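Local coordinates for pentatricopeptide repeat-containing protein 10, chloroplastic (Zea mays, PDB 4M59) that binds two similar sequences in chloroplast atpH and psaJ intergenic RNA, blocking exonucleases and so stabilising the transcripts, at residues V12-S17 with A24-S29; S71-V76 with T96-G101. The protein carries 4 engineered substitutions. One frame throughout, in Å; residues are numbered along the deposited sequence.

Contact 1 closes along the chain before contact 2 opens; their centres lie 20 Å apart and they do not touch, yet residues of both segment pairs pack on helices 39-47 and 52-65. Contact 1 joins helix to helix and is half buried: Ile15 and Leu27 are inside, while Ala14 and Phe26 keep some exposure. Contact 2 joins helix 70-82 to the chain leaving helix 86-95 and is more interior, with Leu73 and Pro97 buried. Neither has a hydrogen bond across it. An aromatic edge and methyl groups meet in contact 1, whereas branched aliphatic groups and a proline ring do so in contact 2, which lies nearer the bound RNA.

Contact 1: residues V12-S17 with A24-S29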
loop_
_atom_site.group_PDB
_atom_site.type_symbol
_atom_site.label_atom_id
_atom_site.label_comp_id
_atom_site.label_asym_id
_atom_site.label_seq_id
_atom_site.Cartn_x
_atom_site.Cartn_y
_atom_site.Cartn_z
ATOM N N VAL A 12 45.237 -9.661 -13.022
ATOM C CA VAL A 12 43.984 -9.061 -12.623
ATOM C C VAL A 12 42.820 -9.929 -13.040
ATOM O O VAL A 12 41.930 -10.210 -12.249
ATOM C CB VAL A 12 43.823 -7.695 -13.252
ATOM C CG1 VAL A 12 42.408 -7.228 -13.117
ATOM C CG2 VAL A 12 44.769 -6.715 -12.607
ATOM N N LEU A 13 42.835 -10.373 -14.289
ATOM C CA LEU A 13 41.749 -11.169 -14.825
ATOM C C LEU A 13 41.504 -12.428 -14.026
ATOM O O LEU A 13 40.400 -12.952 -13.998
ATOM C CB LEU A 13 42.039 -11.544 -16.267
ATOM C CG LEU A 13 42.122 -10.411 -17.281
ATOM C CD1 LEU A 13 42.347 -10.959 -18.683
ATOM C CD2 LEU A 13 40.851 -9.613 -17.236
ATOM N N ALA A 14 42.547 -12.930 -13.386
ATOM C CA ALA A 14 42.421 -14.143 -12.608
ATOM C C ALA A 14 41.534 -13.831 -11.445
ATOM O O ALA A 14 40.473 -14.418 -11.289
ATOM C CB ALA A 14 43.774 -14.615 -12.120
ATOM N N ILE A 15 41.971 -12.892 -10.610
ATOM C CA ILE A 15 41.204 -12.493 -9.438
ATOM C C ILE A 15 39.825 -11.976 -9.834
ATOM O O ILE A 15 38.835 -12.238 -9.150
ATOM C CB ILE A 15 41.936 -11.406 -8.629
ATOM C CG1 ILE A 15 43.449 -11.609 -8.706
ATOM C CG2 ILE A 15 41.468 -11.415 -7.181
ATOM C CD1 ILE A 15 44.253 -10.402 -8.279
ATOM N N SER A 16 39.770 -11.241 -10.939
ATOM C CA SER A 16 38.512 -10.691 -11.430
ATOM C C SER A 16 37.557 -11.799 -11.863
ATOM O O SER A 16 36.353 -11.582 -11.979
ATOM C CB SER A 16 38.766 -9.730 -12.595
ATOM O OG SER A 16 38.931 -10.438 -13.809
ATOM N N SER A 17 38.105 -12.986 -12.099
ATOM C CA SER A 17 37.310 -14.123 -12.516
ATOM C C SER A 17 37.540 -15.272 -11.566
ATOM O O SER A 17 38.209 -16.227 -11.911
ATOM C CB SER A 17 37.694 -14.546 -13.922
ATOM O OG SER A 17 39.067 -14.863 -13.974
ATOM N N ALA A 24 40.420 -15.965 -1.046
ATOM C CA ALA A 24 41.489 -15.887 -0.062
ATOM C C ALA A 24 42.583 -16.880 -0.371
ATOM O O ALA A 24 43.736 -16.511 -0.568
ATOM C CB ALA A 24 40.940 -16.148 1.304
ATOM N N ALA A 25 42.215 -18.146 -0.421
ATOM C CA ALA A 25 43.173 -19.189 -0.701
ATOM C C ALA A 25 43.729 -19.078 -2.116
ATOM O O ALA A 25 44.755 -19.659 -2.432
ATOM C CB ALA A 25 42.541 -20.544 -0.475
ATOM N N PHE A 26 43.051 -18.324 -2.960
ATOM C CA PHE A 26 43.537 -18.108 -4.311
ATOM C C PHE A 26 44.557 -16.988 -4.357
ATOM O O PHE A 26 45.429 -16.971 -5.213
ATOM C CB PHE A 26 42.382 -17.781 -5.242
ATOM C CG PHE A 26 42.810 -17.412 -6.620
ATOM C CD1 PHE A 26 43.318 -18.362 -7.473
ATOM C CD2 PHE A 26 42.687 -16.109 -7.069
ATOM C CE1 PHE A 26 43.698 -18.018 -8.745
ATOM C CE2 PHE A 26 43.067 -15.762 -8.337
ATOM C CZ PHE A 26 43.573 -16.717 -9.175
ATOM N N LEU A 27 44.445 -16.047 -3.432
ATOM C CA LEU A 27 45.426 -14.993 -3.315
ATOM C C LEU A 27 46.615 -15.519 -2.541
ATOM O O LEU A 27 47.714 -14.984 -2.625
ATOM C CB LEU A 27 44.836 -13.803 -2.586
ATOM C CG LEU A 27 43.816 -13.011 -3.379
ATOM C CD1 LEU A 27 43.171 -12.033 -2.463
ATOM C CD2 LEU A 27 44.495 -12.292 -4.511
ATOM N N ALA A 28 46.370 -16.569 -1.778
ATOM C CA ALA A 28 47.418 -17.234 -1.039
ATOM C C ALA A 28 48.282 -17.997 -2.009
ATOM O O ALA A 28 49.463 -18.205 -1.772
ATOM C CB ALA A 28 46.814 -18.175 -0.047
ATOM N N SER A 29 47.672 -18.432 -3.107
ATOM C CA SER A 29 48.368 -19.212 -4.122
ATOM C C SER A 29 49.394 -18.369 -4.871
ATOM O O SER A 29 50.593 -18.621 -4.786
ATOM C CB SER A 29 47.370 -19.822 -5.106
ATOM O OG SER A 29 47.372 -21.239 -5.027
#
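Phe26 brings the far edge of its ring against the methyl of Ala14, with CZ 3.6 Å from Ala14 CB and the methyl lying in the ring plane. The neighbouring edge atom, Phe26 CE2, faces the backbone of the same turn, 3.8 Å from Ile15 N, and reaches the side chain of Ile15 at CG1, 4.2 Å away. Ile15 N also lies near the plane of the ring, so both neighbours meet its edge and neither sits over a face. Because CG of Phe26 stands opposite its backbone nitrogen (chi1 174°), the ring extends across the gap between helix 8-16 and helix 23-29. The ring spans a wide gap: the axes of the short segments come no closer than 11.2 Å, at 160° between their directions, the near-antiparallel geometry of a helical hairpin. Leu27 adds a second bridge. Its CD2 methyl meets Ile15 CG2 at 4.1 Å, the two side chains crossing at about a right angle, and the CA atoms of this pair, 7.8 Å apart, mark the register of the hairpin.

Other parts of the chain extend the packing. His18, in the turn, stacks its ring with that of Phe26, while Leu27 also lies on Leu58 and Trp61 of helix 52-65, and Val12 packs on helix 39-47.

Putting an alanine at Phe26 would probably leave Ala14 CB and the Ile15 backbone facing a gap and deprive His18 of its stacking partner.

With 164 Å² buried, counting both sides, and no hydrogen bond across the hairpin, the evidence points to cohesion by shape and apolar surface: the pairing should depend on how closely the ring edge and methyl groups fit, since no polar bond fixes their direction.

Contact 2: residues S71-V76 with T96-G101; sequences SALEMV and TPLPPG
No flat aromatic group takes part in this contact; the puckered ring of Pro97 stands in its place, offering its CG corner to the CD1 methyl of Leu73 at 4.0 Å, and the two side chains cross at about a right angle. The setting is the helical hairpin of a pentatricopeptide repeat, the predicted PPR 1, in which helix 70-82 and helix 86-95 pack together and Pro97 and Leu98 follow the second helix. Leu73 is the single residue of helix 70-82 that carries the contact. Its CG lies opposite the backbone nitrogen (chi1 177°), and a chi2 of 67° then turns CD1 to the proline and CD2 to Leu98. The separation of Leu73 CD2 from Leu98 CD1, 3.2 Å, is too short for two methyl groups, so the exact placing of one of them is doubtful.

The backbone explains the approach: Thr96 is the first residue to leave helical geometry after helix 86-95, with a positive phi of 78°, and the next two residues turn their side chains toward helix 70-82. Leu92 of helix 86-95 touches both Leu73 and Pro97, and Leu104 touches both leucines, so the apolar cluster extends beyond the pair. Leu59 of helix 52-65 also packs on Leu73.

The 140 Å² buried, both sides summed, is wholly apolar in its side-chain contacts, and no hydrogen bond crosses between the segments. The second methyl of Leu98 completes the fit, with CD2 at 4.2 Å from Leu73 CB.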
loop_
_atom_site.group_PDB
_atom_site.type_symbol
_atom_site.label_atom_id
_atom_site.label_comp_id
_atom_site.label_asym_id
_atom_site.label_seq_id
_atom_site.Cartn_x
_atom_site.Cartn_y
_atom_site.Cartn_z
ATOM N N SER A 71 48.086 4.473 0.708
ATOM C CA SER A 71 47.747 4.865 -0.655
ATOM C C SER A 71 46.769 3.882 -1.289
ATOM O O SER A 71 45.969 4.254 -2.149
ATOM C CB SER A 71 49.012 4.971 -1.513
ATOM O OG SER A 71 49.189 6.293 -1.992
ATOM N N ALA A 72 46.835 2.625 -0.860
ATOM C CA ALA A 72 45.970 1.602 -1.383
ATOM C C ALA A 72 44.585 1.689 -0.782
ATOM O O ALA A 72 43.591 1.615 -1.481
ATOM C CB ALA A 72 46.559 0.266 -1.100
ATOM N N LEU A 73 44.534 1.827 0.532
ATOM C CA LEU A 73 43.273 1.918 1.233
ATOM C C LEU A 73 42.484 3.097 0.727
ATOM O O LEU A 73 41.296 2.998 0.476
ATOM C CB LEU A 73 43.514 2.069 2.729
ATOM C CG LEU A 73 42.270 2.238 3.596
ATOM C CD1 LEU A 73 41.432 0.986 3.596
ATOM C CD2 LEU A 73 42.657 2.595 4.999
ATOM N N GLU A 74 43.166 4.215 0.568
ATOM C CA GLU A 74 42.543 5.416 0.074
ATOM C C GLU A 74 41.929 5.181 -1.288
ATOM O O GLU A 74 40.963 5.821 -1.648
ATOM C CB GLU A 74 43.579 6.527 -0.014
ATOM C CG GLU A 74 44.100 6.989 1.323
ATOM C CD GLU A 74 45.271 7.919 1.188
ATOM O OE1 GLU A 74 45.592 8.292 0.055
ATOM O OE2 GLU A 74 45.870 8.277 2.216
ATOM N N MET A 75 42.520 4.267 -2.045
ATOM C CA MET A 75 42.084 4.003 -3.410
ATOM C C MET A 75 40.817 3.161 -3.448
ATOM O O MET A 75 40.006 3.283 -4.363
ATOM C CB MET A 75 43.195 3.303 -4.196
ATOM C CG MET A 75 43.556 3.992 -5.501
ATOM S SD MET A 75 42.730 3.256 -6.922
ATOM C CE MET A 75 43.264 4.356 -8.228
ATOM N N VAL A 76 40.655 2.302 -2.450
ATOM C CA VAL A 76 39.509 1.428 -2.385
ATOM C C VAL A 76 38.324 2.189 -1.828
ATOM O O VAL A 76 37.196 2.005 -2.250
ATOM C CB VAL A 76 39.826 0.206 -1.545
ATOM C CG1 VAL A 76 38.589 -0.544 -1.223
ATOM C CG2 VAL A 76 40.765 -0.681 -2.286
ATOM N N THR A 96 40.936 -2.653 10.121
ATOM C CA THR A 96 42.220 -1.992 9.934
ATOM C C THR A 96 43.191 -2.853 9.136
ATOM O O THR A 96 43.819 -3.763 9.689
ATOM C CB THR A 96 42.871 -1.633 11.281
ATOM O OG1 THR A 96 41.849 -1.357 12.248
ATOM C CG2 THR A 96 43.763 -0.411 11.131
ATOM N N PRO A 97 43.312 -2.562 7.846
ATOM C CA PRO A 97 44.237 -3.299 6.978
ATOM C C PRO A 97 45.540 -2.532 6.786
ATOM O O PRO A 97 46.281 -2.804 5.841
ATOM C CB PRO A 97 43.475 -3.379 5.653
ATOM C CG PRO A 97 42.593 -2.179 5.658
ATOM C CD PRO A 97 42.192 -1.971 7.092
ATOM N N LEU A 98 45.811 -1.585 7.677
ATOM C CA LEU A 98 47.020 -0.779 7.589
ATOM C C LEU A 98 48.004 -1.110 8.702
ATOM O O LEU A 98 47.594 -1.493 9.804
ATOM C CB LEU A 98 46.672 0.709 7.633
ATOM C CG LEU A 98 45.910 1.282 6.439
ATOM C CD1 LEU A 98 45.336 2.647 6.778
ATOM C CD2 LEU A 98 46.816 1.364 5.221
ATOM N N PRO A 99 49.295 -0.954 8.435
ATOM C CA PRO A 99 50.321 -1.187 9.463
ATOM C C PRO A 99 50.340 -0.053 10.486
ATOM O O PRO A 99 49.819 1.024 10.193
ATOM C CB PRO A 99 51.620 -1.196 8.659
ATOM C CG PRO A 99 51.330 -0.333 7.478
ATOM C CD PRO A 99 49.884 -0.561 7.145
ATOM N N PRO A 100 50.927 -0.281 11.659
ATOM C CA PRO A 100 50.961 0.768 12.688
ATOM C C PRO A 100 51.685 2.031 12.224
ATOM O O PRO A 100 52.678 1.936 11.501
ATOM C CB PRO A 100 51.741 0.106 13.829
ATOM C CG PRO A 100 52.617 -0.891 13.147
ATOM C CD PRO A 100 51.821 -1.408 11.981
ATOM N N GLY A 101 51.196 3.202 12.636
ATOM C CA GLY A 101 51.837 4.456 12.283
ATOM C C GLY A 101 51.361 5.024 10.962
ATOM O O GLY A 101 52.009 5.892 10.381
#